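Local coordinates for protein transcription regulator, Crp family (Thermus thermophilus, PDB 4EV0) that activates transcription in a cAMP-dependent manner, binding the cyclic nucleotide and promoter DNA as a homodimer with winged helix-turn-helix domains, at the interface of chains A and B. Sequence-based numbering; all coordinates share one arbitrary frame. Chains: chain A/B, Transcription regulator, Crp family.

The interface of chains A and B. Residues chain A 151, 155, 209, 213; chain B 148, 155, 209, 213.
Between the two DNA-binding domains of the homodimer, A:Phe213, the residue following helix 205-212, stacks on B:Tyr148 of helix 139-154, while the end of helix 113-155 of chain A packs on B:Phe213. The rings of A:Phe213 and B:Tyr148 lie face to face, centroids 3.8 Å apart and planes only 8° from parallel, which identifies a true stack. With CG anti to the backbone N (chi1 178°), the side chain of B:Tyr148 is directed across the interface, and its phenol OH donates a hydrogen bond of 2.5 Å to the carboxylate oxygen OE1 of A:Glu209. That oxygen sits at the edge of the phenol ring, in its plane, and is met on its anti side, somewhat out of the carboxylate plane. It also takes a looser salt bridge from the guanidinium NH1 of B:Arg155, at 3.6 Å, so the same oxygen faces both the phenol and the guanidinium of chain B. A phenylalanine in place of B:Tyr148 could keep the stack but would probably leave A:Glu209 OE1 without its hydroxyl donor and the carboxylate freer to turn.

Beside the stack, B:Phe213 is approached from one face by A:Arg155, whose CD lies 3.2 Å from the ring centroid. Bends at chi2 and chi3 lay the guanidinium almost parallel to the ring, the planes 11° apart, its CZ 3.7 Å from B:Phe213 CE2. At the far end NH2 of A:Arg155 forms a long salt bridge with OE2 of B:Glu209, 3.9 Å. A:Leu151 adds CD2 against CD1 of the same ring at 3.7 Å. Equivalent residues thus make unequal contacts, evidence that this patch departs from exact two-fold symmetry. It joins the DNA-binding domains directly, and may influence how they are set relative to each other.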
ATOM      1  N   LEU A 151       7.965  26.309  -5.249  1.00 35.91           N
ATOM      2  CA  LEU A 151       9.239  26.549  -4.576  1.00 36.04           C
ATOM      3  C   LEU A 151      10.332  26.878  -5.594  1.00 40.72           C
ATOM      4  O   LEU A 151      11.135  27.779  -5.351  1.00 43.34           O
ATOM      5  CB  LEU A 151       9.665  25.355  -3.703  1.00 33.81           C
ATOM      6  CG  LEU A 151      11.028  25.526  -3.006  1.00 36.02           C
ATOM      7  CD1 LEU A 151      11.022  26.686  -1.978  1.00 38.91           C
ATOM      8  CD2 LEU A 151      11.527  24.220  -2.351  1.00 36.47           C
ATOM      9  N   ARG A 155      12.710  30.238  -5.992  1.00 60.83           N
ATOM     10  CA  ARG A 155      14.159  30.158  -5.968  1.00 63.30           C
ATOM     11  C   ARG A 155      14.821  30.563  -7.269  1.00 70.54           C
ATOM     12  O   ARG A 155      16.030  30.762  -7.311  1.00 75.45           O
ATOM     13  CB  ARG A 155      14.596  28.758  -5.586  1.00 60.73           C
ATOM     14  CG  ARG A 155      14.288  28.456  -4.146  1.00 57.18           C
ATOM     15  CD  ARG A 155      15.351  27.613  -3.569  1.00 59.59           C
ATOM     16  NE  ARG A 155      16.603  28.337  -3.340  1.00 67.82           N
ATOM     17  CZ  ARG A 155      16.963  28.862  -2.166  1.00 69.74           C
ATOM     18  NH1 ARG A 155      16.153  28.776  -1.110  1.00 64.57           N
ATOM     19  NH2 ARG A 155      18.133  29.485  -2.040  1.00 73.09           N
ATOM     20  N   GLU A 209       8.407  25.080   1.589  1.00 47.33           N
ATOM     21  CA  GLU A 209       9.628  24.313   1.392  1.00 49.32           C
ATOM     22  C   GLU A 209       9.506  22.944   2.060  1.00 50.26           C
ATOM     23  O   GLU A 209       9.743  21.909   1.435  1.00 48.37           O
ATOM     24  CB  GLU A 209      10.834  25.084   1.956  1.00 52.22           C
ATOM     25  CG  GLU A 209      12.190  24.498   1.585  1.00 54.95           C
ATOM     26  CD  GLU A 209      13.341  25.194   2.301  1.00 62.44           C
ATOM     27  OE1 GLU A 209      13.680  24.754   3.418  1.00 68.29           O
ATOM     28  OE2 GLU A 209      13.903  26.173   1.758  1.00 64.16           O
ATOM     29  N   PHE A 213       9.338  19.046   0.227  1.00 39.47           N
ATOM     30  CA  PHE A 213      10.210  17.889   0.424  1.00 42.42           C
ATOM     31  C   PHE A 213       9.577  16.699   1.164  1.00 43.49           C
ATOM     32  O   PHE A 213      10.251  15.708   1.429  1.00 46.97           O
ATOM     33  CB  PHE A 213      11.546  18.299   1.055  1.00 45.45           C
ATOM     34  CG  PHE A 213      12.410  19.123   0.143  1.00 44.27           C
ATOM     35  CD1 PHE A 213      13.111  18.523  -0.888  1.00 44.24           C
ATOM     36  CD2 PHE A 213      12.502  20.502   0.304  1.00 43.74           C
ATOM     37  CE1 PHE A 213      13.900  19.277  -1.742  1.00 44.37           C
ATOM     38  CE2 PHE A 213      13.289  21.272  -0.543  1.00 43.91           C
ATOM     39  CZ  PHE A 213      13.993  20.662  -1.567  1.00 44.95           C
TER
ATOM     40  N   TYR B 148      18.749  17.980  -0.083  1.00 49.48           N
ATOM     41  CA  TYR B 148      18.158  18.942   0.849  1.00 47.86           C
ATOM     42  C   TYR B 148      18.475  18.607   2.303  1.00 47.67           C
ATOM     43  O   TYR B 148      18.773  19.502   3.100  1.00 47.76           O
ATOM     44  CB  TYR B 148      16.651  18.958   0.664  1.00 45.98           C
ATOM     45  CG  TYR B 148      15.873  19.879   1.591  1.00 45.44           C
ATOM     46  CD1 TYR B 148      15.998  21.264   1.502  1.00 46.63           C
ATOM     47  CD2 TYR B 148      14.971  19.353   2.523  1.00 43.07           C
ATOM     48  CE1 TYR B 148      15.263  22.106   2.329  1.00 46.51           C
ATOM     49  CE2 TYR B 148      14.230  20.179   3.348  1.00 43.90           C
ATOM     50  CZ  TYR B 148      14.372  21.555   3.246  1.00 46.36           C
ATOM     51  OH  TYR B 148      13.625  22.373   4.075  1.00 47.62           O
ATOM     52  N   ARG B 155      23.519  23.926   6.967  1.00 74.32           N
ATOM     53  CA  ARG B 155      23.004  25.186   7.469  1.00 76.71           C
ATOM     54  C   ARG B 155      23.063  25.352   8.997  1.00 79.51           C
ATOM     55  O   ARG B 155      22.616  26.364   9.542  1.00 81.99           O
ATOM     56  CB  ARG B 155      21.638  25.548   6.855  1.00 73.62           C
ATOM     57  CG  ARG B 155      20.601  24.481   6.812  1.00 69.45           C
ATOM     58  CD  ARG B 155      19.188  25.033   6.566  1.00 64.93           C
ATOM     59  NE  ARG B 155      18.890  25.400   5.187  1.00 65.99           N
ATOM     60  CZ  ARG B 155      17.703  25.201   4.596  1.00 66.42           C
ATOM     61  NH1 ARG B 155      16.712  24.610   5.265  1.00 62.27           N
ATOM     62  NH2 ARG B 155      17.496  25.590   3.334  1.00 65.01           N
ATOM     63  N   GLU B 209      23.124  22.696  -3.328  1.00 79.06           N
ATOM     64  CA  GLU B 209      21.937  23.519  -3.141  1.00 77.43           C
ATOM     65  C   GLU B 209      21.147  23.557  -4.442  1.00 78.73           C
ATOM     66  O   GLU B 209      19.919  23.531  -4.443  1.00 76.14           O
ATOM     67  CB  GLU B 209      22.329  24.930  -2.698  1.00 81.36           C
ATOM     68  CG  GLU B 209      21.184  25.753  -2.099  1.00 80.85           C
ATOM     69  CD  GLU B 209      21.670  26.993  -1.341  1.00 82.77           C
ATOM     70  OE1 GLU B 209      22.717  27.568  -1.730  1.00 86.79           O
ATOM     71  OE2 GLU B 209      21.004  27.386  -0.354  1.00 77.79           O
ATOM     72  N   PHE B 213      17.181  21.888  -4.935  1.00 53.54           N
ATOM     73  CA  PHE B 213      16.045  22.629  -5.456  1.00 52.78           C
ATOM     74  C   PHE B 213      15.757  22.307  -6.898  1.00 55.23           C
ATOM     75  O   PHE B 213      14.986  23.003  -7.553  1.00 59.39           O
ATOM     76  CB  PHE B 213      16.229  24.121  -5.231  1.00 54.42           C
ATOM     77  CG  PHE B 213      16.273  24.472  -3.792  1.00 52.20           C
ATOM     78  CD1 PHE B 213      15.139  24.307  -3.000  1.00 48.64           C
ATOM     79  CD2 PHE B 213      17.446  24.896  -3.197  1.00 53.90           C
ATOM     80  CE1 PHE B 213      15.162  24.615  -1.647  1.00 46.90           C
ATOM     81  CE2 PHE B 213      17.480  25.203  -1.843  1.00 51.43           C
ATOM     82  CZ  PHE B 213      16.334  25.060  -1.066  1.00 48.30           C
TER